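Local atomic coordinates of flagellar hook-associated protein (Burkholderia pseudomallei, PDB entry 4UT1), a protein that probably serves as a structural component of the bacterial flagellum, forming the junction that joins the hook to the filament. Residues A453-I464 against L550-T561. Sequence-based numbering, arbitrary orientation.
With EDO (1,2-ethanediol), chain U.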
ATOM      1  N   ALA A 453      -6.055 -38.507  15.866  1.00 14.63           N
ATOM      2  CA  ALA A 453      -6.726 -39.008  17.052  1.00 12.25           C
ATOM      3  C   ALA A 453      -6.027 -40.264  17.578  1.00 15.81           C
ATOM      4  O   ALA A 453      -5.485 -41.055  16.804  1.00 15.39           O
ATOM      5  CB  ALA A 453      -8.179 -39.307  16.738  1.00 13.41           C
ATOM      6  N   GLY A 454      -6.018 -40.425  18.894  1.00 15.00           N
ATOM      7  CA  GLY A 454      -5.591 -41.686  19.469  1.00 15.44           C
ATOM      8  C   GLY A 454      -6.707 -42.694  19.299  1.00 17.01           C
ATOM      9  O   GLY A 454      -7.879 -42.373  19.495  1.00 19.80           O
ATOM     10  N   VAL A 455      -6.346 -43.926  18.952  1.00 18.31           N
ATOM     11  CA  VAL A 455      -7.304 -45.011  18.786  1.00 14.27           C
ATOM     12  C   VAL A 455      -7.741 -45.503  20.168  1.00 16.38           C
ATOM     13  O   VAL A 455      -6.910 -45.659  21.062  1.00 18.11           O
ATOM     14  CB  VAL A 455      -6.681 -46.169  17.956  1.00 16.30           C
ATOM     15  CG1 VAL A 455      -7.601 -47.372  17.896  1.00 17.26           C
ATOM     16  CG2 VAL A 455      -6.342 -45.673  16.547  1.00 16.32           C
ATOM     17  N   ALA A 456      -9.037 -45.741  20.343  1.00 17.71           N
ATOM     18  CA  ALA A 456      -9.607 -45.883  21.684  1.00 18.64           C
ATOM     19  C   ALA A 456      -9.137 -47.141  22.416  1.00 17.02           C
ATOM     20  O   ALA A 456      -9.224 -47.214  23.639  1.00 17.65           O
ATOM     21  CB  ALA A 456     -11.135 -45.856  21.617  1.00 16.92           C
ATOM     22  N   THR A 457      -8.615 -48.106  21.667  1.00 18.55           N
ATOM     23  CA  THR A 457      -8.079 -49.336  22.246  1.00 18.08           C
ATOM     24  C   THR A 457      -6.652 -49.188  22.761  1.00 20.73           C
ATOM     25  O   THR A 457      -6.124 -50.117  23.346  1.00 16.77           O
ATOM     26  CB  THR A 457      -8.092 -50.489  21.239  1.00 18.52           C
ATOM     27  OG1 THR A 457      -7.521 -50.050  19.995  1.00 16.96           O
ATOM     28  CG2 THR A 457      -9.522 -50.974  20.998  1.00 19.86           C
ATOM     29  N   ASN A 458      -6.019 -48.039  22.531  1.00 17.88           N
ATOM     30  CA  ASN A 458      -4.679 -47.792  23.080  1.00 16.74           C
ATOM     31  C   ASN A 458      -4.635 -47.987  24.587  1.00 20.47           C
ATOM     32  O   ASN A 458      -5.596 -47.673  25.277  1.00 17.30           O
ATOM     33  CB  ASN A 458      -4.209 -46.383  22.730  1.00 15.12           C
ATOM     34  CG  ASN A 458      -3.886 -46.239  21.266  1.00 14.19           C
ATOM     35  OD1 ASN A 458      -3.954 -47.214  20.512  1.00 17.71           O
ATOM     36  ND2 ASN A 458      -3.533 -45.017  20.842  1.00 13.48           N
ATOM     37  N   SER A 459      -3.524 -48.511  25.095  1.00 15.61           N
ATOM     38  CA  SER A 459      -3.386 -48.738  26.522  1.00 17.14           C
ATOM     39  C   SER A 459      -2.304 -47.846  27.113  1.00 17.64           C
ATOM     40  O   SER A 459      -2.219 -47.686  28.324  1.00 17.70           O
ATOM     41  CB  SER A 459      -3.072 -50.207  26.802  1.00 20.37           C
ATOM     42  OG  SER A 459      -1.802 -50.557  26.274  1.00 17.54           O
ATOM     43  N   GLY A 460      -1.478 -47.255  26.258  1.00 15.41           N
ATOM     44  CA  GLY A 460      -0.365 -46.448  26.740  1.00 18.48           C
ATOM     45  C   GLY A 460      -0.754 -45.021  27.099  1.00 19.30           C
ATOM     46  O   GLY A 460      -1.931 -44.724  27.259  1.00 21.49           O
ATOM     47  N   THR A 461       0.241 -44.146  27.233  1.00 18.78           N
ATOM     48  CA  THR A 461       0.020 -42.758  27.600  1.00 16.56           C
ATOM     49  C   THR A 461       0.293 -41.815  26.434  1.00 17.52           C
ATOM     50  O   THR A 461       0.533 -40.629  26.643  1.00 17.14           O
ATOM     51  CB  THR A 461       0.917 -42.335  28.778  1.00 18.71           C
ATOM     52  OG1 THR A 461       2.295 -42.533  28.427  1.00 14.81           O
ATOM     53  CG2 THR A 461       0.579 -43.147  30.039  1.00 18.05           C
ATOM     54  N   GLY A 462       0.295 -42.356  25.218  1.00 15.90           N
ATOM     55  CA  GLY A 462       0.540 -41.540  24.037  1.00 15.05           C
ATOM     56  C   GLY A 462      -0.599 -40.563  23.842  1.00 16.92           C
ATOM     57  O   GLY A 462      -1.768 -40.938  23.962  1.00 16.79           O
ATOM     58  N   VAL A 463      -0.267 -39.318  23.527  1.00 18.21           N
ATOM     59  CA  VAL A 463      -1.281 -38.291  23.285  1.00 13.77           C
ATOM     60  C   VAL A 463      -0.907 -37.508  22.031  1.00 16.81           C
ATOM     61  O   VAL A 463       0.181 -36.944  21.943  1.00 16.27           O
ATOM     62  CB  VAL A 463      -1.424 -37.335  24.464  1.00 19.23           C
ATOM     63  CG1 VAL A 463      -2.027 -38.057  25.692  1.00 17.58           C
ATOM     64  CG2 VAL A 463      -0.095 -36.752  24.814  1.00 22.36           C
ATOM     65  N   ILE A 464      -1.799 -37.499  21.053  1.00 13.94           N
ATOM     66  CA  ILE A 464      -1.500 -36.820  19.798  1.00 12.94           C
ATOM     67  C   ILE A 464      -2.338 -35.540  19.715  1.00 14.00           C
ATOM     68  O   ILE A 464      -3.463 -35.494  20.222  1.00 15.78           O
ATOM     69  CB  ILE A 464      -1.760 -37.735  18.582  1.00 13.12           C
ATOM     70  CG1 ILE A 464      -1.169 -37.134  17.290  1.00 16.22           C
ATOM     71  CG2 ILE A 464      -3.246 -38.062  18.426  1.00 13.95           C
ATOM     72  CD1 ILE A 464      -1.056 -38.160  16.161  1.00 15.81           C
ATOM     73  N   LEU A 550       3.126 -35.665  18.937  1.00 14.81           N
ATOM     74  CA  LEU A 550       2.910 -36.797  19.838  1.00 15.41           C
ATOM     75  C   LEU A 550       3.762 -36.641  21.091  1.00 16.95           C
ATOM     76  O   LEU A 550       4.938 -36.290  21.015  1.00 18.86           O
ATOM     77  CB  LEU A 550       3.239 -38.113  19.135  1.00 17.01           C
ATOM     78  CG  LEU A 550       3.062 -39.428  19.903  1.00 19.12           C
ATOM     79  CD1 LEU A 550       1.591 -39.686  20.231  1.00 16.99           C
ATOM     80  CD2 LEU A 550       3.661 -40.566  19.088  1.00 19.12           C
ATOM     81  N   SER A 551       3.164 -36.885  22.250  1.00 15.76           N
ATOM     82  CA  SER A 551       3.924 -36.897  23.487  1.00 15.25           C
ATOM     83  C   SER A 551       3.485 -38.122  24.274  1.00 18.86           C
ATOM     84  O   SER A 551       2.565 -38.824  23.866  1.00 17.64           O
ATOM     85  CB  SER A 551       3.709 -35.614  24.289  1.00 22.46           C
ATOM     86  OG  SER A 551       2.376 -35.529  24.742  1.00 26.13           O
ATOM     87  N   GLY A 552       4.146 -38.383  25.393  1.00 19.67           N
ATOM     88  CA  GLY A 552       3.808 -39.542  26.199  1.00 19.23           C
ATOM     89  C   GLY A 552       4.404 -40.843  25.687  1.00 20.59           C
ATOM     90  O   GLY A 552       5.204 -40.859  24.740  1.00 17.83           O
ATOM     91  N   THR A 553       3.994 -41.943  26.317  1.00 17.49           N
ATOM     92  CA  THR A 553       4.550 -43.256  26.013  1.00 15.25           C
ATOM     93  C   THR A 553       3.483 -44.215  25.500  1.00 16.20           C
ATOM     94  O   THR A 553       2.761 -44.832  26.297  1.00 15.36           O
ATOM     95  CB  THR A 553       5.218 -43.863  27.256  1.00 14.91           C
ATOM     96  OG1 THR A 553       6.208 -42.952  27.754  1.00 18.34           O
ATOM     97  CG2 THR A 553       5.876 -45.200  26.928  1.00 17.95           C
ATOM     98  N   PRO A 554       3.382 -44.358  24.166  1.00 13.77           N
ATOM     99  CA  PRO A 554       2.435 -45.345  23.642  1.00 12.43           C
ATOM    100  C   PRO A 554       2.870 -46.755  24.053  1.00 16.10           C
ATOM    101  O   PRO A 554       4.067 -46.985  24.212  1.00 15.86           O
ATOM    102  CB  PRO A 554       2.530 -45.168  22.121  1.00 14.25           C
ATOM    103  CG  PRO A 554       3.343 -43.893  21.895  1.00 14.53           C
ATOM    104  CD  PRO A 554       4.217 -43.770  23.101  1.00 15.55           C
ATOM    105  N   ALA A 555       1.919 -47.663  24.228  1.00 16.02           N
ATOM    106  CA  ALA A 555       2.236 -49.072  24.421  1.00 19.02           C
ATOM    107  C   ALA A 555       2.569 -49.683  23.069  1.00 18.26           C
ATOM    108  O   ALA A 555       2.327 -49.064  22.037  1.00 14.39           O
ATOM    109  CB  ALA A 555       1.075 -49.808  25.069  1.00 19.07           C
ATOM    110  N   ASP A 556       3.125 -50.896  23.069  1.00 16.99           N
ATOM    111  CA  ASP A 556       3.411 -51.585  21.818  1.00 18.20           C
ATOM    112  C   ASP A 556       2.100 -51.821  21.079  1.00 15.03           C
ATOM    113  O   ASP A 556       1.114 -52.259  21.680  1.00 15.00           O
ATOM    114  CB  ASP A 556       4.147 -52.917  22.073  1.00 17.75           C
ATOM    115  CG  ASP A 556       4.569 -53.605  20.782  1.00 19.11           C
ATOM    116  OD1 ASP A 556       5.291 -52.981  19.980  1.00 17.46           O
ATOM    117  OD2 ASP A 556       4.156 -54.756  20.557  1.00 22.19           O
ATOM    118  N   GLY A 557       2.071 -51.463  19.797  1.00 14.72           N
ATOM    119  CA  GLY A 557       0.882 -51.630  18.978  1.00 11.62           C
ATOM    120  C   GLY A 557      -0.126 -50.488  19.036  1.00 16.03           C
ATOM    121  O   GLY A 557      -1.100 -50.515  18.292  1.00 13.03           O
ATOM    122  N   ASP A 558       0.095 -49.505  19.908  1.00 14.73           N
ATOM    123  CA  ASP A 558      -0.847 -48.379  20.039  1.00 13.38           C
ATOM    124  C   ASP A 558      -0.861 -47.629  18.714  1.00 13.79           C
ATOM    125  O   ASP A 558       0.111 -47.676  17.964  1.00 13.61           O
ATOM    126  CB  ASP A 558      -0.480 -47.449  21.208  1.00 13.09           C
ATOM    127  CG  ASP A 558      -1.068 -47.917  22.545  1.00 17.41           C
ATOM    128  OD1 ASP A 558      -1.809 -48.921  22.559  1.00 15.40           O
ATOM    129  OD2 ASP A 558      -0.799 -47.265  23.572  1.00 15.98           O
ATOM    130  N   GLN A 559      -1.975 -46.967  18.419  1.00 14.85           N
ATOM    131  CA  GLN A 559      -2.202 -46.410  17.090  1.00 13.63           C
ATOM    132  C   GLN A 559      -2.761 -45.016  17.174  1.00 15.74           C
ATOM    133  O   GLN A 559      -3.507 -44.689  18.095  1.00 15.54           O
ATOM    134  CB  GLN A 559      -3.173 -47.283  16.289  1.00 13.75           C
ATOM    135  CG  GLN A 559      -2.766 -48.761  16.173  1.00 14.81           C
ATOM    136  CD  GLN A 559      -3.900 -49.611  15.642  1.00 17.26           C
ATOM    137  OE1 GLN A 559      -4.012 -49.830  14.434  1.00 20.63           O
ATOM    138  NE2 GLN A 559      -4.774 -50.071  16.542  1.00 19.70           N
ATOM    139  N   PHE A 560      -2.413 -44.213  16.179  1.00 16.05           N
ATOM    140  CA  PHE A 560      -2.865 -42.830  16.079  1.00 14.08           C
ATOM    141  C   PHE A 560      -3.268 -42.590  14.633  1.00 15.69           C
ATOM    142  O   PHE A 560      -2.522 -42.935  13.708  1.00 13.98           O
ATOM    143  CB  PHE A 560      -1.761 -41.883  16.552  1.00 13.34           C
ATOM    144  CG  PHE A 560      -1.221 -42.264  17.896  1.00 15.32           C
ATOM    145  CD1 PHE A 560      -0.207 -43.205  18.003  1.00 16.20           C
ATOM    146  CD2 PHE A 560      -1.801 -41.766  19.056  1.00 16.88           C
ATOM    147  CE1 PHE A 560       0.259 -43.614  19.251  1.00 16.77           C
ATOM    148  CE2 PHE A 560      -1.343 -42.164  20.310  1.00 16.58           C
ATOM    149  CZ  PHE A 560      -0.305 -43.098  20.401  1.00 13.14           C
ATOM    150  N   THR A 561      -4.468 -42.051  14.431  1.00 16.17           N
ATOM    151  CA  THR A 561      -4.998 -41.894  13.083  1.00 15.70           C
ATOM    152  C   THR A 561      -4.910 -40.450  12.616  1.00 17.51           C
ATOM    153  O   THR A 561      -4.862 -39.519  13.428  1.00 13.46           O
ATOM    154  CB  THR A 561      -6.462 -42.349  12.987  1.00 18.15           C
ATOM    155  OG1 THR A 561      -7.267 -41.571  13.890  1.00 14.12           O
ATOM    156  CG2 THR A 561      -6.588 -43.815  13.348  1.00 18.00           C
TER
HETATM  157  C1  EDO U1647      -2.977 -51.682  20.259  1.00 19.72           C
HETATM  158  O1  EDO U1647      -4.342 -51.986  19.959  1.00 29.66           O
HETATM  159  C2  EDO U1647      -2.717 -51.767  21.748  1.00 20.49           C
HETATM  160  O2  EDO U1647      -1.334 -51.524  22.022  1.00 19.36           O
HETATM  161  O   HOH W   1      -4.917 -49.709  19.572  1.00 20.10           O
HETATM  162  O   HOH W   2      -0.820 -44.440  23.764  1.00 14.49           O
HETATM  163  O   HOH W   3       1.426 -34.055  22.219  1.00 27.05           O
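OD2 of D558 gathers three donors: G460 N, 2.8 Å away on the syn lone pair; A555 N, also at 2.8 Å but from above the carboxylate plane; and a water that bridges to G462 N. OD1 of the same carboxylate takes S459 N on its syn side at 3.1 Å, so one aspartate ties 459-462 to the turn A555-D558. The N458 amide stacks on this carboxylate, their planes 23° apart. With CG anti to its own carbonyl carbon (chi1 -71°), N458 engages the backbone of Q559 twice: OD1 accepts from Q559 N at 2.9 Å, and ND2 donates to Q559 O at 2.8 Å. V455 N reaches that same oxygen from the opposite face of its plane. ND2 also lies 3.6 Å above the F560 ring, offset toward the rim, while L550 CD1 lies against the other face. I464 CD1 packs on F560 CB at 3.8 Å. Farther along, T461 OG1 receives T553 N at 2.8 Å. Antiparallel pairs A453-T561 and V463-S551 flank these loops. The contact thus joins two sheets of the D3 domain: strand 450-454 edges one sheet beside 559-564, which pairs on its other side with 480-485, and 463-470 edges the other beside 546-551.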